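Local coordinates for protein guanylate kinase (Stenotrophomonas maltophilia, PDB 7S5E) that catalyses the transfer of a phosphate from ATP to GMP, giving GDP and ADP, and probably serves to recycle GMP and, indirectly, cGMP, at residues 29-34 with 149-154; 34-39 with 116-121; 136-141 with 170-175. All coordinates share one frame; numbering follows the deposited sequence.

Contact 1 of 3, residues 29-34 with 149-154. With ADP (adenosine-5'-diphosphate), chain J.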
loop_
_atom_site.group_PDB
_atom_site.type_symbol
_atom_site.label_atom_id
_atom_site.label_comp_id
_atom_site.label_asym_id
_atom_site.label_seq_id
_atom_site.Cartn_x
_atom_site.Cartn_y
_atom_site.Cartn_z
ATOM N N ALA A 29 -13.723 -0.397 11.211
ATOM C CA ALA A 29 -13.589 0.726 12.128
ATOM C C ALA A 29 -14.722 0.658 13.132
ATOM O O ALA A 29 -15.800 0.159 12.793
ATOM C CB ALA A 29 -13.626 2.064 11.392
ATOM N N PRO A 30 -14.548 1.157 14.353
ATOM C CA PRO A 30 -15.709 1.322 15.227
ATOM C C PRO A 30 -16.637 2.363 14.631
ATOM O O PRO A 30 -16.212 3.262 13.902
ATOM C CB PRO A 30 -15.099 1.803 16.549
ATOM C CG PRO A 30 -13.861 2.514 16.138
ATOM C CD PRO A 30 -13.328 1.732 14.951
ATOM N N SER A 31 -17.926 2.220 14.924
ATOM C CA SER A 31 -18.877 3.215 14.454
ATOM C C SER A 31 -18.492 4.581 15.002
ATOM O O SER A 31 -18.034 4.710 16.140
ATOM C CB SER A 31 -20.298 2.838 14.862
ATOM O OG SER A 31 -20.418 2.795 16.263
ATOM N N GLY A 32 -18.676 5.603 14.178
ATOM C CA GLY A 32 -18.316 6.951 14.544
ATOM C C GLY A 32 -16.888 7.343 14.231
ATOM O O GLY A 32 -16.529 8.506 14.431
ATOM N N ALA A 33 -16.064 6.427 13.728
ATOM C CA ALA A 33 -14.744 6.824 13.263
ATOM C C ALA A 33 -14.792 7.415 11.862
ATOM O O ALA A 33 -13.794 7.988 11.413
ATOM C CB ALA A 33 -13.775 5.637 13.300
ATOM N N GLY A 34 -15.926 7.289 11.176
ATOM C CA GLY A 34 -16.102 7.838 9.847
ATOM C C GLY A 34 -15.827 6.915 8.684
ATOM O O GLY A 34 -15.619 7.406 7.569
ATOM N N ASP A 149 -17.663 12.535 20.142
ATOM C CA ASP A 149 -18.209 13.743 19.538
ATOM C C ASP A 149 -18.889 13.430 18.212
ATOM O O ASP A 149 -19.958 13.973 17.908
ATOM C CB ASP A 149 -17.110 14.786 19.354
ATOM C CG ASP A 149 -16.689 15.419 20.665
ATOM O OD1 ASP A 149 -17.334 15.147 21.702
ATOM O OD2 ASP A 149 -15.710 16.195 20.661
ATOM N N ARG A 150 -18.292 12.547 17.412
ATOM C CA ARG A 150 -18.884 12.216 16.121
ATOM C C ARG A 150 -20.155 11.384 16.277
ATOM O O ARG A 150 -21.078 11.514 15.467
ATOM C CB ARG A 150 -17.857 11.490 15.251
ATOM C CG ARG A 150 -16.662 12.359 14.875
ATOM C CD ARG A 150 -15.561 11.563 14.179
ATOM N NE ARG A 150 -14.429 12.407 13.821
ATOM C CZ ARG A 150 -13.266 11.955 13.373
ATOM N NH1 ARG A 150 -13.031 10.659 13.240
ATOM N NH2 ARG A 150 -12.316 12.826 13.044
ATOM N N MET A 151 -20.230 10.537 17.305
ATOM C CA MET A 151 -21.479 9.832 17.571
ATOM C C MET A 151 -22.601 10.811 17.894
ATOM O O MET A 151 -23.724 10.661 17.398
ATOM C CB MET A 151 -21.292 8.839 18.713
ATOM C CG MET A 151 -20.293 7.744 18.432
ATOM S SD MET A 151 -20.313 6.511 19.747
ATOM C CE MET A 151 -18.990 5.426 19.222
ATOM N N ARG A 152 -22.313 11.828 18.712
ATOM C CA ARG A 152 -23.333 12.808 19.083
ATOM C C ARG A 152 -23.876 13.530 17.856
ATOM O O ARG A 152 -25.095 13.653 17.682
ATOM C CB ARG A 152 -22.764 13.816 20.087
ATOM C CG ARG A 152 -22.376 13.197 21.416
ATOM C CD ARG A 152 -22.180 14.221 22.529
ATOM N NE ARG A 152 -22.367 13.593 23.834
ATOM C CZ ARG A 152 -21.408 13.002 24.535
ATOM N NH1 ARG A 152 -20.147 13.013 24.131
ATOM N NH2 ARG A 152 -21.720 12.383 25.669
ATOM N N LYS A 153 -22.979 14.006 16.988
ATOM C CA LYS A 153 -23.401 14.781 15.826
ATOM C C LYS A 153 -24.223 13.946 14.857
ATOM O O LYS A 153 -25.081 14.486 14.154
ATOM C CB LYS A 153 -22.181 15.364 15.111
ATOM N N ARG A 154 -23.989 12.639 14.807
ATOM C CA ARG A 154 -24.640 11.810 13.793
ATOM C C ARG A 154 -26.102 11.545 14.146
ATOM O O ARG A 154 -27.012 12.128 13.550
ATOM C CB ARG A 154 -23.858 10.504 13.615
ATOM C CG ARG A 154 -24.354 9.596 12.488
ATOM C CD ARG A 154 -23.579 8.286 12.493
ATOM N NE ARG A 154 -23.497 7.733 13.841
ATOM C CZ ARG A 154 -22.695 6.739 14.201
ATOM N NH1 ARG A 154 -21.880 6.162 13.331
ATOM N NH2 ARG A 154 -22.714 6.314 15.465
HETATM P PB ADP J . -19.069 5.386 10.900
HETATM O O1B ADP J . -17.638 4.997 11.345
HETATM O O2B ADP J . -19.482 4.745 9.565
HETATM O O3B ADP J . -20.161 5.073 11.951
HETATM P PA ADP J . -19.779 7.791 9.454
HETATM O O1A ADP J . -18.875 7.807 8.275
HETATM O O2A ADP J . -21.150 7.203 9.116
HETATM O O3A ADP J . -19.155 6.956 10.658
HETATM O "O5'" ADP J . -19.954 9.171 10.170
HETATM C "C5'" ADP J . -19.354 9.444 11.451
HETATM C "C4'" ADP J . -19.662 10.882 11.766
HETATM O "O4'" ADP J . -18.429 11.627 11.893
HETATM C "C3'" ADP J . -20.453 11.589 10.673
HETATM O "O3'" ADP J . -21.261 12.606 11.255
HETATM C "C2'" ADP J . -19.339 12.125 9.770
HETATM O "O2'" ADP J . -19.765 13.214 8.959
HETATM C "C1'" ADP J . -18.304 12.544 10.818
HETATM N N9 ADP J . -16.917 12.529 10.358
HETATM C C8 ADP J . -16.310 11.576 9.583
HETATM N N7 ADP J . -15.030 11.785 9.389
HETATM C C5 ADP J . -14.777 12.960 10.080
HETATM C C6 ADP J . -13.603 13.711 10.284
HETATM N N6 ADP J . -12.407 13.375 9.788
HETATM N N1 ADP J . -13.696 14.835 11.027
HETATM C C2 ADP J . -14.887 15.177 11.529
HETATM N N3 ADP J . -16.059 14.547 11.409
HETATM C C4 ADP J . -15.936 13.436 10.675
#
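R150 overlaps the carbonyl of G32 with the carbon part of its side chain: CD lies 3.2 Å from G32 O, which sits at the edge of the guanidinium and near its plane. The chain runs out fully extended from CG to NE (chi2 172°, chi3 180°), and this reach carries the guanidinium past the loop and beneath the adenine of ADP. One of its faces looks at the base, with ADP C5 3.6 Å above the plane and displaced toward the rim. NH2 also hydrogen-bonds to the backbone carbonyl of N185, which probably helps fix the rotation of the flat group; N185 in turn donates its side-chain amide to A33 O.

The loop so covered is the P-loop, or Walker A motif, which follows strand 24-28 and hands over to helix 35-45 at G34, its N-cap. Residues P30 to A33 form a type II turn closed by A33 N to P30 O, and G32 takes the positive phi (88°) of its third position. There the backbone N of G32 bonds almost straight to the beta-phosphate, 2.7 Å to ADP O3B, while G34 N reaches ADP O1B at 2.9 Å.

R154 approaches the same phosphate from helix 144-154. Its chain bends at chi3 and brings NH1 to within 3.4 Å of G32 N, two donors that do not bond to each other; ADP O3B lies at the edge of the R154 guanidinium, near its plane. The positive group would be expected to help offset the charge of the beta-phosphate. M151, next after R150 on the helix, has its CG 4.4 Å from G32 CA and extends so that its CE methyl reaches S31 O at 3.3 Å.

Contact 2 of 3, residues 34-39 with 116-121. With 5GP (guanosine-5'-monophosphate), chain I; ADP (adenosine-5'-diphosphate), chain J.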
loop_
_atom_site.group_PDB
_atom_site.type_symbol
_atom_site.label_atom_id
_atom_site.label_comp_id
_atom_site.label_asym_id
_atom_site.label_seq_id
_atom_site.Cartn_x
_atom_site.Cartn_y
_atom_site.Cartn_z
ATOM N N GLY A 34 -15.926 7.289 11.176
ATOM C CA GLY A 34 -16.102 7.838 9.847
ATOM C C GLY A 34 -15.827 6.915 8.684
ATOM O O GLY A 34 -15.619 7.406 7.569
ATOM N N LYS A 35 -15.830 5.595 8.887
ATOM C CA LYS A 35 -15.489 4.709 7.776
ATOM C C LYS A 35 -16.526 4.781 6.656
ATOM O O LYS A 35 -16.158 4.826 5.477
ATOM C CB LYS A 35 -15.271 3.270 8.262
ATOM C CG LYS A 35 -16.491 2.410 8.504
ATOM C CD LYS A 35 -16.068 0.945 8.539
ATOM C CE LYS A 35 -17.172 0.032 9.037
ATOM N NZ LYS A 35 -17.425 0.267 10.492
ATOM N N SER A 36 -17.822 4.819 6.994
ATOM C CA SER A 36 -18.847 4.831 5.951
ATOM C C SER A 36 -18.684 6.027 5.021
ATOM O O SER A 36 -18.778 5.886 3.797
ATOM C CB SER A 36 -20.245 4.833 6.565
ATOM O OG SER A 36 -20.537 3.588 7.169
ATOM N N SER A 37 -18.444 7.212 5.583
ATOM C CA SER A 37 -18.284 8.401 4.749
ATOM C C SER A 37 -16.984 8.366 3.948
ATOM O O SER A 37 -16.970 8.742 2.772
ATOM C CB SER A 37 -18.359 9.656 5.622
ATOM O OG SER A 37 -17.644 9.490 6.836
ATOM N N ILE A 38 -15.893 7.879 4.545
ATOM C CA ILE A 38 -14.628 7.809 3.818
ATOM C C ILE A 38 -14.735 6.819 2.663
ATOM O O ILE A 38 -14.284 7.091 1.540
ATOM C CB ILE A 38 -13.481 7.425 4.768
ATOM C CG1 ILE A 38 -13.276 8.490 5.843
ATOM C CG2 ILE A 38 -12.195 7.247 3.982
ATOM C CD1 ILE A 38 -12.403 8.012 6.973
ATOM N N VAL A 39 -15.337 5.658 2.920
ATOM C CA VAL A 39 -15.474 4.633 1.891
ATOM C C VAL A 39 -16.345 5.136 0.744
ATOM O O VAL A 39 -16.047 4.895 -0.432
ATOM C CB VAL A 39 -16.032 3.340 2.521
ATOM C CG1 VAL A 39 -16.561 2.371 1.453
ATOM C CG2 VAL A 39 -14.970 2.674 3.418
ATOM N N LEU A 116 -15.486 -4.563 -1.909
ATOM C CA LEU A 116 -15.137 -4.026 -0.599
ATOM C C LEU A 116 -16.188 -4.477 0.416
ATOM O O LEU A 116 -17.391 -4.322 0.181
ATOM C CB LEU A 116 -15.029 -2.498 -0.634
ATOM C CG LEU A 116 -14.460 -1.786 0.600
ATOM C CD1 LEU A 116 -13.971 -0.405 0.212
ATOM C CD2 LEU A 116 -15.471 -1.667 1.747
ATOM N N LEU A 117 -15.733 -5.035 1.535
ATOM C CA LEU A 117 -16.610 -5.445 2.627
ATOM C C LEU A 117 -16.366 -4.531 3.820
ATOM O O LEU A 117 -15.207 -4.291 4.189
ATOM C CB LEU A 117 -16.370 -6.902 3.030
ATOM C CG LEU A 117 -16.433 -8.003 1.966
ATOM C CD1 LEU A 117 -16.087 -9.346 2.602
ATOM C CD2 LEU A 117 -17.800 -8.069 1.281
ATOM N N GLU A 118 -17.449 -4.030 4.418
ATOM C CA GLU A 118 -17.389 -3.224 5.640
ATOM C C GLU A 118 -17.904 -4.123 6.758
ATOM O O GLU A 118 -19.106 -4.218 6.986
ATOM C CB GLU A 118 -18.229 -1.950 5.567
ATOM C CG GLU A 118 -17.786 -0.922 4.541
ATOM C CD GLU A 118 -18.633 0.342 4.596
ATOM O OE1 GLU A 118 -19.147 0.665 5.692
ATOM O OE2 GLU A 118 -18.862 0.954 3.533
ATOM N N ILE A 119 -16.990 -4.822 7.423
ATOM C CA ILE A 119 -17.350 -5.815 8.423
ATOM C C ILE A 119 -16.530 -5.586 9.689
ATOM O O ILE A 119 -15.623 -4.756 9.732
ATOM C CB ILE A 119 -17.149 -7.242 7.883
ATOM C CG1 ILE A 119 -15.673 -7.440 7.507
ATOM C CG2 ILE A 119 -18.081 -7.499 6.696
ATOM C CD1 ILE A 119 -15.388 -8.727 6.800
ATOM N N ASP A 120 -16.888 -6.320 10.740
ATOM C CA ASP A 120 -16.176 -6.231 12.002
ATOM C C ASP A 120 -14.966 -7.158 11.970
ATOM O O ASP A 120 -14.704 -7.850 10.985
ATOM C CB ASP A 120 -17.105 -6.557 13.177
ATOM C CG ASP A 120 -17.210 -8.053 13.463
ATOM O OD1 ASP A 120 -17.234 -8.859 12.513
ATOM O OD2 ASP A 120 -17.294 -8.426 14.649
ATOM N N TRP A 121 -14.217 -7.173 13.068
ATOM C CA TRP A 121 -13.002 -7.972 13.116
ATOM C C TRP A 121 -13.294 -9.465 13.062
ATOM O O TRP A 121 -12.502 -10.228 12.502
ATOM C CB TRP A 121 -12.196 -7.612 14.363
ATOM C CG TRP A 121 -12.874 -7.883 15.679
ATOM C CD1 TRP A 121 -13.623 -7.006 16.401
ATOM C CD2 TRP A 121 -12.860 -9.105 16.425
ATOM N NE1 TRP A 121 -14.063 -7.594 17.555
ATOM C CE2 TRP A 121 -13.610 -8.885 17.597
ATOM C CE3 TRP A 121 -12.278 -10.359 16.223
ATOM C CZ2 TRP A 121 -13.804 -9.874 18.558
ATOM C CZ3 TRP A 121 -12.473 -11.343 17.179
ATOM C CH2 TRP A 121 -13.231 -11.095 18.332
HETATM P P 5GP I . -23.754 -0.814 12.901
HETATM O O1P 5GP I . -24.335 -0.587 11.494
HETATM O O2P 5GP I . -24.662 -1.780 13.672
HETATM O O3P 5GP I . -23.377 0.469 13.566
HETATM O "O5'" 5GP I . -22.406 -1.610 12.619
HETATM C "C5'" 5GP I . -21.785 -2.356 13.657
HETATM C "C4'" 5GP I . -20.558 -3.073 13.166
HETATM O "O4'" 5GP I . -20.947 -4.189 12.319
HETATM C "C3'" 5GP I . -19.590 -2.214 12.336
HETATM O "O3'" 5GP I . -18.250 -2.459 12.755
HETATM C "C2'" 5GP I . -19.756 -2.757 10.922
HETATM O "O2'" 5GP I . -18.602 -2.645 10.121
HETATM C "C1'" 5GP I . -20.100 -4.213 11.196
HETATM N N9 5GP I . -20.749 -4.903 10.083
HETATM C C8 5GP I . -21.454 -4.347 9.052
HETATM N N7 5GP I . -21.764 -5.208 8.121
HETATM C C5 5GP I . -21.235 -6.406 8.569
HETATM C C6 5GP I . -21.205 -7.702 7.970
HETATM O O6 5GP I . -21.650 -8.022 6.871
HETATM N N1 5GP I . -20.555 -8.629 8.761
HETATM C C2 5GP I . -19.998 -8.365 9.983
HETATM N N2 5GP I . -19.428 -9.390 10.621
HETATM N N3 5GP I . -20.009 -7.159 10.546
HETATM C C4 5GP I . -20.629 -6.236 9.787
HETATM P PB ADP J . -19.069 5.386 10.900
HETATM O O1B ADP J . -17.638 4.997 11.345
HETATM O O2B ADP J . -19.482 4.745 9.565
HETATM O O3B ADP J . -20.161 5.073 11.951
HETATM P PA ADP J . -19.779 7.791 9.454
HETATM O O1A ADP J . -18.875 7.807 8.275
HETATM O O2A ADP J . -21.150 7.203 9.116
HETATM O O3A ADP J . -19.155 6.956 10.658
HETATM O "O5'" ADP J . -19.954 9.171 10.170
HETATM C "C5'" ADP J . -19.354 9.444 11.451
HETATM C "C4'" ADP J . -19.662 10.882 11.766
HETATM O "O4'" ADP J . -18.429 11.627 11.893
HETATM C "C3'" ADP J . -20.453 11.589 10.673
HETATM O "O3'" ADP J . -21.261 12.606 11.255
HETATM C "C2'" ADP J . -19.339 12.125 9.770
HETATM O "O2'" ADP J . -19.765 13.214 8.959
HETATM C "C1'" ADP J . -18.304 12.544 10.818
HETATM N N9 ADP J . -16.917 12.529 10.358
HETATM C C8 ADP J . -16.310 11.576 9.583
HETATM N N7 ADP J . -15.030 11.785 9.389
HETATM C C5 ADP J . -14.777 12.960 10.080
HETATM C C6 ADP J . -13.603 13.711 10.284
HETATM N N6 ADP J . -12.407 13.375 9.788
HETATM N N1 ADP J . -13.696 14.835 11.027
HETATM C C2 ADP J . -14.887 15.177 11.529
HETATM N N3 ADP J . -16.059 14.547 11.409
HETATM C C4 ADP J . -15.936 13.436 10.675
HETATM O O HOH W 1 -15.885 -2.621 11.360
#
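A carboxylate oxygen of E118 rests against a methyl group: OE2 lies 3.4 Å from V39 CG1, on the helix that follows the P-loop. The two side chains come from opposite directions, and the glutamate, extended beyond CG, reaches across to the helix. Its other oxygen, OE1, stands 3.6 Å from S36 OG and passes close to the CE carbon of K35, whose NZ remains 5.1 Å away. V39 and L116 meet tip to tip, CG1 to CD1, in an apolar patch they share with V27 of the neighbouring strand 24-28.

The first turn of helix 35-45 is directed at ADP. The backbone N of K35 bonds to O1B, and S36 grips O2B twice, through its N and its hydroxyl (OG to O2B, 2.9 Å). Beyond the short strand the chain turns to GMP: D120 OD1 accepts the guanine N2 at 2.9 Å. The same oxygen caps the next helix through G123 N, and OD2 bonds Q122 NE2. I119 CG2 packs against the purine.

K35 links the two nucleotides. A bend at its last torsion (chi4 -69°) turns NZ to the carbonyl of A29, its main partner, with a weak bond to GMP O2' and another, also weak, to a water that donates to I119 O at 2.7 Å. Since its backbone amide meanwhile holds the ADP beta-phosphate, this one residue touches both nucleotides by different groups, and the arrangement implies that the two binding sites are coupled through a single side chain.

Contact 3 of 3, residues 136-141 with 170-175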
loop_
_atom_site.group_PDB
_atom_site.type_symbol
_atom_site.label_atom_id
_atom_site.label_comp_id
_atom_site.label_asym_id
_atom_site.label_seq_id
_atom_site.Cartn_x
_atom_site.Cartn_y
_atom_site.Cartn_z
ATOM N N THR A 136 -6.792 -5.454 3.833
ATOM C CA THR A 136 -7.594 -5.018 4.974
ATOM C C THR A 136 -7.056 -3.719 5.565
ATOM O O THR A 136 -5.840 -3.541 5.698
ATOM C CB THR A 136 -7.667 -6.116 6.059
ATOM O OG1 THR A 136 -6.366 -6.377 6.593
ATOM C CG2 THR A 136 -8.226 -7.399 5.467
ATOM N N VAL A 137 -7.974 -2.795 5.866
ATOM C CA VAL A 137 -7.655 -1.471 6.389
ATOM C C VAL A 137 -8.498 -1.204 7.633
ATOM O O VAL A 137 -9.689 -1.525 7.664
ATOM C CB VAL A 137 -7.892 -0.373 5.334
ATOM C CG1 VAL A 137 -7.553 0.990 5.912
ATOM C CG2 VAL A 137 -7.074 -0.652 4.068
ATOM N N PHE A 138 -7.881 -0.639 8.665
ATOM C CA PHE A 138 -8.575 -0.241 9.884
ATOM C C PHE A 138 -8.519 1.275 10.027
ATOM O O PHE A 138 -7.462 1.884 9.821
ATOM C CB PHE A 138 -7.963 -0.905 11.122
ATOM C CG PHE A 138 -8.896 -0.962 12.306
ATOM C CD1 PHE A 138 -9.871 -1.945 12.392
ATOM C CD2 PHE A 138 -8.809 -0.032 13.319
ATOM C CE1 PHE A 138 -10.723 -2.001 13.471
ATOM C CE2 PHE A 138 -9.660 -0.087 14.397
ATOM C CZ PHE A 138 -10.619 -1.074 14.472
ATOM N N ILE A 139 -9.655 1.889 10.351
ATOM C CA ILE A 139 -9.734 3.336 10.513
ATOM C C ILE A 139 -9.892 3.652 11.991
ATOM O O ILE A 139 -10.772 3.098 12.665
ATOM C CB ILE A 139 -10.874 3.956 9.689
ATOM C CG1 ILE A 139 -10.713 3.590 8.208
ATOM C CG2 ILE A 139 -10.854 5.461 9.851
ATOM C CD1 ILE A 139 -11.762 4.200 7.288
ATOM N N LEU A 140 -9.047 4.557 12.486
ATOM C CA LEU A 140 -9.032 4.992 13.865
ATOM C C LEU A 140 -9.496 6.440 13.976
ATOM O O LEU A 140 -9.225 7.256 13.086
ATOM C CB LEU A 140 -7.625 4.905 14.468
ATOM C CG LEU A 140 -7.007 3.544 14.756
ATOM C CD1 LEU A 140 -5.579 3.730 15.221
ATOM C CD2 LEU A 140 -7.827 2.795 15.801
ATOM N N PRO A 141 -10.186 6.789 15.059
ATOM C CA PRO A 141 -10.475 8.197 15.338
ATOM C C PRO A 141 -9.222 8.909 15.814
ATOM O O PRO A 141 -8.292 8.261 16.309
ATOM C CB PRO A 141 -11.532 8.122 16.448
ATOM C CG PRO A 141 -11.226 6.833 17.155
ATOM C CD PRO A 141 -10.768 5.888 16.072
ATOM N N ARG A 170 -14.240 0.513 21.841
ATOM C CA ARG A 170 -12.977 0.020 22.368
ATOM C C ARG A 170 -12.821 -1.466 22.093
ATOM O O ARG A 170 -11.733 -1.923 21.735
ATOM C CB ARG A 170 -12.884 0.294 23.866
ATOM C CG ARG A 170 -11.488 0.088 24.425
ATOM C CD ARG A 170 -11.466 0.267 25.927
ATOM N NE ARG A 170 -12.053 -0.882 26.598
ATOM C CZ ARG A 170 -11.354 -1.921 27.026
ATOM N NH1 ARG A 170 -10.038 -1.979 26.875
ATOM N NH2 ARG A 170 -11.987 -2.927 27.625
ATOM N N ASP A 171 -13.897 -2.237 22.255
ATOM C CA ASP A 171 -13.811 -3.666 21.991
ATOM C C ASP A 171 -13.392 -3.919 20.555
ATOM O O ASP A 171 -12.598 -4.824 20.278
ATOM C CB ASP A 171 -15.153 -4.347 22.262
ATOM C CG ASP A 171 -15.445 -4.521 23.737
ATOM O OD1 ASP A 171 -14.522 -4.872 24.512
ATOM O OD2 ASP A 171 -16.620 -4.326 24.118
ATOM N N GLU A 172 -13.915 -3.122 19.627
ATOM C CA GLU A 172 -13.542 -3.271 18.231
ATOM C C GLU A 172 -12.096 -2.856 18.000
ATOM O O GLU A 172 -11.343 -3.558 17.317
ATOM C CB GLU A 172 -14.469 -2.430 17.363
ATOM C CG GLU A 172 -14.202 -2.623 15.908
ATOM C CD GLU A 172 -15.093 -3.674 15.292
ATOM O OE1 GLU A 172 -15.754 -4.431 16.051
ATOM O OE2 GLU A 172 -15.083 -3.772 14.043
ATOM N N MET A 173 -11.690 -1.728 18.581
ATOM C CA MET A 173 -10.347 -1.207 18.385
ATOM C C MET A 173 -9.274 -2.114 18.976
ATOM O O MET A 173 -8.110 -2.005 18.585
ATOM C CB MET A 173 -10.260 0.195 18.969
ATOM C CG MET A 173 -11.025 1.207 18.157
ATOM S SD MET A 173 -10.777 2.872 18.767
ATOM C CE MET A 173 -11.394 2.701 20.445
ATOM N N LEU A 174 -9.628 -2.998 19.905
ATOM C CA LEU A 174 -8.632 -3.900 20.458
ATOM C C LEU A 174 -8.077 -4.853 19.407
ATOM O O LEU A 174 -7.032 -5.473 19.636
ATOM C CB LEU A 174 -9.228 -4.701 21.617
ATOM C CG LEU A 174 -9.356 -3.983 22.961
ATOM C CD1 LEU A 174 -10.122 -4.840 23.959
ATOM C CD2 LEU A 174 -7.976 -3.643 23.509
ATOM N N HIS A 175 -8.742 -4.978 18.258
ATOM C CA HIS A 175 -8.330 -5.894 17.205
ATOM C C HIS A 175 -7.743 -5.182 16.002
ATOM O O HIS A 175 -7.651 -5.786 14.935
ATOM C CB HIS A 175 -9.490 -6.780 16.760
ATOM C CG HIS A 175 -9.951 -7.752 17.796
ATOM N ND1 HIS A 175 -9.517 -9.059 17.827
ATOM C CD2 HIS A 175 -10.790 -7.610 18.847
ATOM C CE1 HIS A 175 -10.077 -9.685 18.844
ATOM N NE2 HIS A 175 -10.853 -8.826 19.480
#
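E172 and M173, late in helix 159-173, pack on F138 and L140 of strand 135-140 and on P141 just after it. The strand is one of the inner members of the five-stranded parallel sheet of the P-loop fold, and the helix belongs to the beta-alpha-beta crossover that leads from it to its neighbour, strand 181-184. All five of the touching residues are buried.

E172 comes first, with CG anti to the backbone N (chi1 -176°) and a bend at chi2 that takes the carboxylate off toward D120 and the bound GMP. What it offers the strand is carbon: CG comes within 4.2 Å of F138 CZ.

M173 makes the broader contact. Its CG approaches F138 CE2 at 4.2 Å, while the phenyl ring meets the helix backbone obliquely, CZ being 3.9 Å from M173 CA. With CG beside the backbone N and chi2 extended (-174°), the sulfur is brought to L140 and the following P141; SD lies 4.0 Å from P141 CD and 4.2 Å from L140 CD2. That leucine methyl is also placed at the edge of the F138 ring, in its plane, so that sulfur, methyl and ring gather in one apolar group. L220 of the second subunit packs on both M173 and L140, which brings the dimer partner up to this joint between helix and sheet.

Two residues further on, the backbone N of H175 bonds to E172 O at 3.1 Å, and this same carbonyl oxygen lies 3.8 Å from F138 CZ.

How the contacts relate
From the N terminus, the P-loop opens contact 1 at A29 and, without a break, contact 2, since both hold G34. Contact 2 closes first, at 116-121, so its loop sits wholly within the larger one of contact 1 and brings the GMP-binding part back to the helix start. Contact 3 opens afterwards, at 136-141, in series with contact 2. Contact 1 then closes on helix 144-154 before contact 3 closes on helix 159-173, so these two cross. A29 CB packs on I139 O, K35 CB on I139 CD1, and W121 on E172, joining sheet, P-loop and the three helices round the two nucleotides.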